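Ice-binding protein (Colwellia, PDB 3WP9) binds to the surface of ice crystals and inhibits their growth and recrystallization, an activity that may protect membranes from freezing injury. Local coordinates at residues Y4-G9 / N162-V167; A42-N47 / G53-V58. One frame throughout, in Å; residues are numbered along the deposited sequence.

Contact 1: Y4-G9 / N162-V167; sequences YAVELG and NIFWQV
V6 lies over one face of the F164 ring, where an N-terminal loop runs along the outside of a right-handed beta-helix. F164 belongs to strand 163-167 of the largest parallel sheet. Its neighbour W165 turns to the other side of the strand, where NE1 reaches the carbonyl of E180 and the indole meets F179, consistent with F164 lying on the outer face, where V6 and helix 71-89 pack.

Traced outward, F164 begins its contacts at CB, which approaches V6 CG2. The ring follows with CG anti to its own carbonyl carbon (chi1 -57°), a setting that carries it out from the strand toward the loop. CG meets V6 CG2 at 3.8 Å and also touches V6 CB; CD2 meets V6 CG2 as well, and CD1 meets V6 CB at 3.7 Å. Farther out the neighbours become backbone: F164 CE1 approaches V6 O at 3.4 Å, CE2 has V6 N at 3.6 Å with A5 CA next to it, and CZ has V6 N at 3.5 Å. The two side chains thus lie alongside one another while pointing in opposite directions, so that the ring's far end lies against the main chain of V6.

The geometry is that of a CH-pi contact: V6 CB stands 3.7 Å from the F164 ring centroid, 15° off the ring normal. Of the 189 Å² buried between the segments, F164 and V6 account for the greater part, and the joint is apolar in its side chains.

Helix 71-89 flanks the contact, with A84 against both V6 and L8. R91, which follows the helix in sequence, hydrogen-bonds through NH1 to Y4 O and through NH2 to A5 O. Two smaller contacts from the loop add to the packing: A5 CB lies 4.3 Å from F164 CZ, and L8 CD2 comes obliquely to F164 CE1, also at 4.3 Å.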
ATOM      1  N   TYR A   4      -0.241 -17.650  -5.274  1.00 36.37           N
ATOM      2  CA  TYR A   4       1.162 -17.239  -5.381  1.00 33.89           C
ATOM      3  C   TYR A   4       1.184 -15.715  -5.183  1.00 29.36           C
ATOM      4  O   TYR A   4       0.143 -15.031  -5.366  1.00 29.25           O
ATOM      5  CB  TYR A   4       1.768 -17.615  -6.748  1.00 46.04           C
ATOM      6  CG  TYR A   4       0.724 -17.719  -7.854  1.00 57.26           C
ATOM      7  CD1 TYR A   4      -0.301 -18.671  -7.772  1.00 66.91           C
ATOM      8  CD2 TYR A   4       0.739 -16.858  -8.970  1.00 64.77           C
ATOM      9  CE1 TYR A   4      -1.285 -18.766  -8.753  1.00 73.33           C
ATOM     10  CE2 TYR A   4      -0.242 -16.947  -9.969  1.00 67.05           C
ATOM     11  CZ  TYR A   4      -1.263 -17.909  -9.861  1.00 74.83           C
ATOM     12  OH  TYR A   4      -2.283 -18.041 -10.824  1.00 62.98           O
ATOM     13  N   ALA A   5       2.366 -15.232  -4.815  1.00 29.78           N
ATOM     14  CA  ALA A   5       2.603 -13.789  -4.647  1.00 29.76           C
ATOM     15  C   ALA A   5       2.178 -13.023  -5.909  1.00 29.62           C
ATOM     16  O   ALA A   5       2.135 -13.546  -7.024  1.00 30.63           O
ATOM     17  CB  ALA A   5       4.052 -13.496  -4.319  1.00 27.96           C
ATOM     18  N   VAL A   6       1.861 -11.753  -5.710  1.00 24.75           N
ATOM     19  CA  VAL A   6       1.687 -10.818  -6.809  1.00 23.67           C
ATOM     20  C   VAL A   6       3.034 -10.165  -7.082  1.00 25.49           C
ATOM     21  O   VAL A   6       3.590  -9.481  -6.216  1.00 26.29           O
ATOM     22  CB  VAL A   6       0.637  -9.767  -6.467  1.00 21.69           C
ATOM     23  CG1 VAL A   6       0.628  -8.654  -7.523  1.00 22.47           C
ATOM     24  CG2 VAL A   6      -0.744 -10.398  -6.264  1.00 21.39           C
ATOM     25  N   GLU A   7       3.598 -10.411  -8.274  1.00 24.52           N
ATOM     26  CA  GLU A   7       4.854  -9.782  -8.686  1.00 23.65           C
ATOM     27  C   GLU A   7       4.656  -8.255  -8.932  1.00 22.57           C
ATOM     28  O   GLU A   7       3.751  -7.860  -9.634  1.00 22.37           O
ATOM     29  CB  GLU A   7       5.448 -10.435  -9.948  1.00 30.41           C
ATOM     30  CG  GLU A   7       5.899 -11.884  -9.715  1.00 44.25           C
ATOM     31  CD  GLU A   7       6.749 -12.103  -8.444  1.00 54.18           C
ATOM     32  OE1 GLU A   7       7.668 -11.275  -8.172  1.00 55.50           O
ATOM     33  OE2 GLU A   7       6.501 -13.120  -7.720  1.00 57.69           O
ATOM     34  N   LEU A   8       5.532  -7.455  -8.326  1.00 23.16           N
ATOM     35  CA  LEU A   8       5.403  -5.976  -8.389  1.00 21.80           C
ATOM     36  C   LEU A   8       6.355  -5.357  -9.405  1.00 23.90           C
ATOM     37  O   LEU A   8       6.274  -4.187  -9.711  1.00 22.39           O
ATOM     38  CB  LEU A   8       5.634  -5.357  -6.969  1.00 20.76           C
ATOM     39  CG  LEU A   8       4.727  -5.863  -5.857  1.00 20.69           C
ATOM     40  CD1 LEU A   8       5.196  -5.087  -4.602  1.00 18.47           C
ATOM     41  CD2 LEU A   8       3.248  -5.623  -6.215  1.00 18.60           C
ATOM     42  N   GLY A   9       7.272  -6.128  -9.988  1.00 25.95           N
ATOM     43  CA  GLY A   9       8.211  -5.480 -10.895  1.00 23.58           C
ATOM     44  C   GLY A   9       8.958  -4.284 -10.313  1.00 24.61           C
ATOM     45  O   GLY A   9       9.420  -4.332  -9.152  1.00 27.64           O
ATOM     46  N   ASN A 162       3.567 -10.109   1.860  1.00 21.68           N
ATOM     47  CA  ASN A 162       2.683 -11.156   1.265  1.00 19.16           C
ATOM     48  C   ASN A 162       1.213 -10.962   1.322  1.00 19.53           C
ATOM     49  O   ASN A 162       0.433 -11.867   1.014  1.00 20.67           O
ATOM     50  CB  ASN A 162       2.995 -12.502   1.927  1.00 22.52           C
ATOM     51  CG  ASN A 162       4.362 -13.042   1.504  1.00 25.00           C
ATOM     52  OD1 ASN A 162       4.854 -12.785   0.389  1.00 26.26           O
ATOM     53  ND2 ASN A 162       4.994 -13.801   2.410  1.00 24.47           N
ATOM     54  N   ILE A 163       0.786  -9.758   1.725  1.00 18.81           N
ATOM     55  CA  ILE A 163      -0.607  -9.470   1.822  1.00 16.22           C
ATOM     56  C   ILE A 163      -0.869  -8.350   0.769  1.00 18.05           C
ATOM     57  O   ILE A 163      -0.166  -7.283   0.799  1.00 18.02           O
ATOM     58  CB  ILE A 163      -0.928  -8.887   3.222  1.00 19.71           C
ATOM     59  CG1 ILE A 163      -0.672  -9.965   4.322  1.00 19.44           C
ATOM     60  CG2 ILE A 163      -2.346  -8.392   3.228  1.00 17.40           C
ATOM     61  CD1 ILE A 163      -0.857  -9.463   5.746  1.00 23.67           C
ATOM     62  N   PHE A 164      -1.786  -8.652  -0.156  1.00 16.52           N
ATOM     63  CA  PHE A 164      -2.036  -7.731  -1.327  1.00 15.67           C
ATOM     64  C   PHE A 164      -3.422  -7.252  -1.263  1.00 15.15           C
ATOM     65  O   PHE A 164      -4.362  -8.036  -1.283  1.00 15.85           O
ATOM     66  CB  PHE A 164      -1.681  -8.410  -2.691  1.00 16.50           C
ATOM     67  CG  PHE A 164      -0.253  -8.901  -2.764  1.00 16.97           C
ATOM     68  CD1 PHE A 164       0.819  -8.099  -3.216  1.00 15.84           C
ATOM     69  CD2 PHE A 164       0.028 -10.206  -2.318  1.00 18.32           C
ATOM     70  CE1 PHE A 164       2.161  -8.564  -3.250  1.00 17.98           C
ATOM     71  CE2 PHE A 164       1.343 -10.655  -2.321  1.00 17.99           C
ATOM     72  CZ  PHE A 164       2.406  -9.878  -2.800  1.00 17.21           C
ATOM     73  N   TRP A 165      -3.584  -5.900  -1.181  1.00 13.91           N
ATOM     74  CA  TRP A 165      -4.909  -5.278  -1.093  1.00 15.34           C
ATOM     75  C   TRP A 165      -5.139  -4.615  -2.435  1.00 14.49           C
ATOM     76  O   TRP A 165      -4.459  -3.637  -2.793  1.00 14.73           O
ATOM     77  CB  TRP A 165      -4.974  -4.195  -0.026  1.00 14.08           C
ATOM     78  CG  TRP A 165      -4.566  -4.670   1.406  1.00 14.18           C
ATOM     79  CD1 TRP A 165      -3.336  -4.691   1.933  1.00 16.70           C
ATOM     80  CD2 TRP A 165      -5.480  -5.050   2.407  1.00 12.95           C
ATOM     81  NE1 TRP A 165      -3.411  -5.088   3.265  1.00 15.12           N
ATOM     82  CE2 TRP A 165      -4.722  -5.316   3.567  1.00 14.73           C
ATOM     83  CE3 TRP A 165      -6.870  -5.187   2.453  1.00 12.57           C
ATOM     84  CZ2 TRP A 165      -5.330  -5.722   4.752  1.00 14.23           C
ATOM     85  CZ3 TRP A 165      -7.472  -5.559   3.591  1.00 15.26           C
ATOM     86  CH2 TRP A 165      -6.687  -5.842   4.755  1.00 14.13           C
ATOM     87  N   GLN A 166      -6.027  -5.229  -3.180  1.00 14.96           N
ATOM     88  CA  GLN A 166      -6.425  -4.688  -4.507  1.00 15.31           C
ATOM     89  C   GLN A 166      -7.756  -3.958  -4.309  1.00 14.35           C
ATOM     90  O   GLN A 166      -8.770  -4.555  -4.034  1.00 14.70           O
ATOM     91  CB  GLN A 166      -6.527  -5.877  -5.517  1.00 16.28           C
ATOM     92  CG  GLN A 166      -7.130  -5.449  -6.871  1.00 18.28           C
ATOM     93  CD  GLN A 166      -8.629  -5.665  -6.951  1.00 15.65           C
ATOM     94  OE1 GLN A 166      -9.152  -6.786  -6.636  1.00 19.67           O
ATOM     95  NE2 GLN A 166      -9.327  -4.659  -7.399  1.00 19.60           N
ATOM     96  N   VAL A 167      -7.712  -2.622  -4.446  1.00 12.53           N
ATOM     97  CA  VAL A 167      -8.855  -1.786  -4.055  1.00 12.76           C
ATOM     98  C   VAL A 167      -9.238  -0.977  -5.292  1.00 12.56           C
ATOM     99  O   VAL A 167      -8.498  -0.145  -5.812  1.00 14.02           O
ATOM    100  CB  VAL A 167      -8.460  -0.836  -2.898  1.00 14.21           C
ATOM    101  CG1 VAL A 167      -9.669  -0.033  -2.459  1.00 13.47           C
ATOM    102  CG2 VAL A 167      -7.843  -1.680  -1.699  1.00 15.55           C
TER

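Contact 2: A42-N47 / G53-V58; sequences AALLLN and GAMYTV
Near one end of the right-handed beta-helix, loop 42-47 packs against strand 55-57, next to last at one side of the large parallel sheet. The backbone of A43 and L45 bonds to I22 of strand 22-25, an edge strand of another sheet of the helix, so the loop bridges from one sheet toward another. L44, L46, M55 and T57 all direct their first side-chain bond across the contact, whereas Y56 points the other way, to L73 and L74 of helix 71-89. Those directions are consistent with L44, M55 and T57 facing the interior of the coil and Y56 its outer face; the two segments together bury 205 Å².

L44 and M55 form the centre. With CG anti to the backbone N (chi1 -153°), L44 extends its two methyl branches to the strand. CD1 settles 3.6 Å from M55 CG and 3.8 Å from T57 CG2, and it also touches the main chain at Y56 O, 3.8 Å away. The second branch, CD2, lies 4.0 Å from M55 SD. The leucine and methionine run past each other in opposite senses, a side-by-side overlap rather than a meeting of ends.

T57 gives CG2 to L44 and hydrogen-bonds through OG1 to D59 O, so its two branches serve different partners. Its side chain lies about 7 Å from that of T40, a probable ice-binding residue, so this packing lies near part of the probable ice-binding surface.

M55 is extended as far as SD and then bends (chi3 -70°), which turns CE toward L46 and N47. There M55 CE is 4.1 Å from L46 CB and 3.8 Å from L46 O, with N47 O at 4.1 Å.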
ATOM      1  N   ALA A  42       6.728  18.594  -9.436  1.00 21.37           N
ATOM      2  CA  ALA A  42       6.156  19.667  -8.633  1.00 19.73           C
ATOM      3  C   ALA A  42       5.011  19.153  -7.745  1.00 21.38           C
ATOM      4  O   ALA A  42       4.720  19.795  -6.724  1.00 22.24           O
ATOM      5  CB  ALA A  42       5.703  20.856  -9.523  1.00 21.61           C
ATOM      6  N   ALA A  43       4.385  18.051  -8.136  1.00 20.08           N
ATOM      7  CA  ALA A  43       3.223  17.431  -7.411  1.00 19.29           C
ATOM      8  C   ALA A  43       3.756  16.459  -6.317  1.00 16.75           C
ATOM      9  O   ALA A  43       2.954  15.874  -5.602  1.00 18.73           O
ATOM     10  CB  ALA A  43       2.331  16.743  -8.411  1.00 19.22           C
ATOM     11  N   LEU A  44       5.079  16.300  -6.179  1.00 16.95           N
ATOM     12  CA  LEU A  44       5.607  15.434  -5.070  1.00 16.08           C
ATOM     13  C   LEU A  44       5.983  16.359  -3.945  1.00 18.19           C
ATOM     14  O   LEU A  44       6.998  17.048  -3.999  1.00 20.66           O
ATOM     15  CB  LEU A  44       6.808  14.615  -5.620  1.00 15.50           C
ATOM     16  CG  LEU A  44       7.068  13.280  -4.914  1.00 16.75           C
ATOM     17  CD1 LEU A  44       8.235  12.625  -5.686  1.00 20.66           C
ATOM     18  CD2 LEU A  44       7.468  13.448  -3.440  1.00 17.79           C
ATOM     19  N   LEU A  45       5.099  16.463  -2.934  1.00 15.38           N
ATOM     20  CA  LEU A  45       5.211  17.505  -1.904  1.00 16.39           C
ATOM     21  C   LEU A  45       5.698  16.927  -0.617  1.00 16.64           C
ATOM     22  O   LEU A  45       5.141  17.213   0.435  1.00 22.53           O
ATOM     23  CB  LEU A  45       3.823  18.087  -1.623  1.00 16.07           C
ATOM     24  CG  LEU A  45       3.108  18.636  -2.863  1.00 19.00           C
ATOM     25  CD1 LEU A  45       1.649  19.016  -2.462  1.00 19.68           C
ATOM     26  CD2 LEU A  45       3.866  19.754  -3.552  1.00 19.83           C
ATOM     27  N   LEU A  46       6.610  15.967  -0.653  1.00 17.42           N
ATOM     28  CA  LEU A  46       7.348  15.643   0.573  1.00 17.23           C
ATOM     29  C   LEU A  46       8.661  16.416   0.572  1.00 19.76           C
ATOM     30  O   LEU A  46       9.222  16.755  -0.539  1.00 21.14           O
ATOM     31  CB  LEU A  46       7.750  14.132   0.534  1.00 17.40           C
ATOM     32  CG  LEU A  46       6.666  13.094   0.904  1.00 19.75           C
ATOM     33  CD1 LEU A  46       6.960  11.684   0.400  1.00 20.36           C
ATOM     34  CD2 LEU A  46       6.604  13.041   2.439  1.00 21.09           C
ATOM     35  N   ASN A  47       9.179  16.620   1.786  1.00 19.54           N
ATOM     36  CA  ASN A  47      10.431  17.343   2.013  1.00 23.66           C
ATOM     37  C   ASN A  47      11.535  16.278   1.976  1.00 21.04           C
ATOM     38  O   ASN A  47      11.311  15.159   2.339  1.00 19.81           O
ATOM     39  CB  ASN A  47      10.443  18.091   3.342  1.00 26.95           C
ATOM     40  CG  ASN A  47      11.648  19.032   3.468  1.00 36.61           C
ATOM     41  OD1 ASN A  47      12.809  18.591   3.604  1.00 42.92           O
ATOM     42  ND2 ASN A  47      11.389  20.331   3.377  1.00 41.83           N
ATOM     43  N   GLY A  53      15.144   6.981   1.633  1.00 27.99           N
ATOM     44  CA  GLY A  53      15.656   6.569   0.343  1.00 24.40           C
ATOM     45  C   GLY A  53      15.702   7.649  -0.716  1.00 24.60           C
ATOM     46  O   GLY A  53      16.007   8.805  -0.422  1.00 28.10           O
ATOM     47  N   ALA A  54      15.434   7.262  -1.952  1.00 21.94           N
ATOM     48  CA  ALA A  54      15.533   8.150  -3.097  1.00 25.10           C
ATOM     49  C   ALA A  54      14.139   8.669  -3.387  1.00 21.26           C
ATOM     50  O   ALA A  54      13.138   7.980  -3.095  1.00 24.27           O
ATOM     51  CB  ALA A  54      16.005   7.409  -4.323  1.00 25.42           C
ATOM     52  N   MET A  55      14.096   9.832  -4.000  1.00 23.85           N
ATOM     53  CA  MET A  55      12.858  10.441  -4.446  1.00 19.94           C
ATOM     54  C   MET A  55      13.024  10.674  -5.926  1.00 22.12           C
ATOM     55  O   MET A  55      13.954  11.425  -6.311  1.00 21.52           O
ATOM     56  CB  MET A  55      12.693  11.781  -3.719  1.00 25.10           C
ATOM     57  CG  MET A  55      11.380  12.462  -3.988  1.00 23.80           C
ATOM     58  SD  MET A  55      11.379  14.114  -3.201  1.00 28.56           S
ATOM     59  CE  MET A  55      11.323  13.681  -1.491  1.00 22.95           C
ATOM     60  N   TYR A  56      12.164  10.039  -6.755  1.00 16.59           N
ATOM     61  CA  TYR A  56      12.253  10.119  -8.154  1.00 21.80           C
ATOM     62  C   TYR A  56      11.173  10.944  -8.749  1.00 20.71           C
ATOM     63  O   TYR A  56       9.968  10.714  -8.427  1.00 19.63           O
ATOM     64  CB  TYR A  56      12.140   8.688  -8.704  1.00 22.06           C
ATOM     65  CG  TYR A  56      13.370   7.870  -8.399  1.00 28.07           C
ATOM     66  CD1 TYR A  56      14.567   8.114  -9.072  1.00 30.30           C
ATOM     67  CD2 TYR A  56      13.349   6.887  -7.393  1.00 29.08           C
ATOM     68  CE1 TYR A  56      15.722   7.380  -8.762  1.00 32.98           C
ATOM     69  CE2 TYR A  56      14.468   6.119  -7.106  1.00 32.05           C
ATOM     70  CZ  TYR A  56      15.645   6.401  -7.762  1.00 30.52           C
ATOM     71  OH  TYR A  56      16.757   5.660  -7.454  1.00 40.96           O
ATOM     72  N   THR A  57      11.546  11.803  -9.697  1.00 19.92           N
ATOM     73  CA  THR A  57      10.564  12.564 -10.490  1.00 21.38           C
ATOM     74  C   THR A  57      10.741  12.435 -11.988  1.00 23.26           C
ATOM     75  O   THR A  57      11.821  12.008 -12.444  1.00 22.02           O
ATOM     76  CB  THR A  57      10.543  14.060 -10.044  1.00 22.19           C
ATOM     77  OG1 THR A  57      11.854  14.611 -10.191  1.00 24.15           O
ATOM     78  CG2 THR A  57      10.266  14.175  -8.516  1.00 24.90           C
ATOM     79  N   VAL A  58       9.699  12.787 -12.744  1.00 23.28           N
ATOM     80  CA  VAL A  58       9.780  12.770 -14.171  1.00 22.39           C
ATOM     81  C   VAL A  58      10.639  13.923 -14.736  1.00 24.98           C
ATOM     82  O   VAL A  58      11.028  13.868 -15.903  1.00 26.73           O
ATOM     83  CB  VAL A  58       8.417  12.761 -14.813  1.00 20.80           C
ATOM     84  CG1 VAL A  58       7.609  11.634 -14.244  1.00 22.43           C
ATOM     85  CG2 VAL A  58       7.633  14.083 -14.633  1.00 20.41           C
TER

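Both contacts use strands of the same ten-stranded parallel sheet, but apparently from different sides: F164 in contact 1 meets a loop on what is probably the outer face, while M55 and T57 in contact 2 meet one on what is probably the enclosed side. Their centres are 24 Å apart and their nearest atoms about 12 Å, so they do not touch. Helix 71-89 is common ground, since A84 borders contact 1, whereas L73 and L74 meet Y56 of contact 2. Along the chain, contact 2 is nested within the loop closed by contact 1. Contact 2 neighbours T40, a probable ice-binding residue; contact 1 lies away from the probable ice-binding positions.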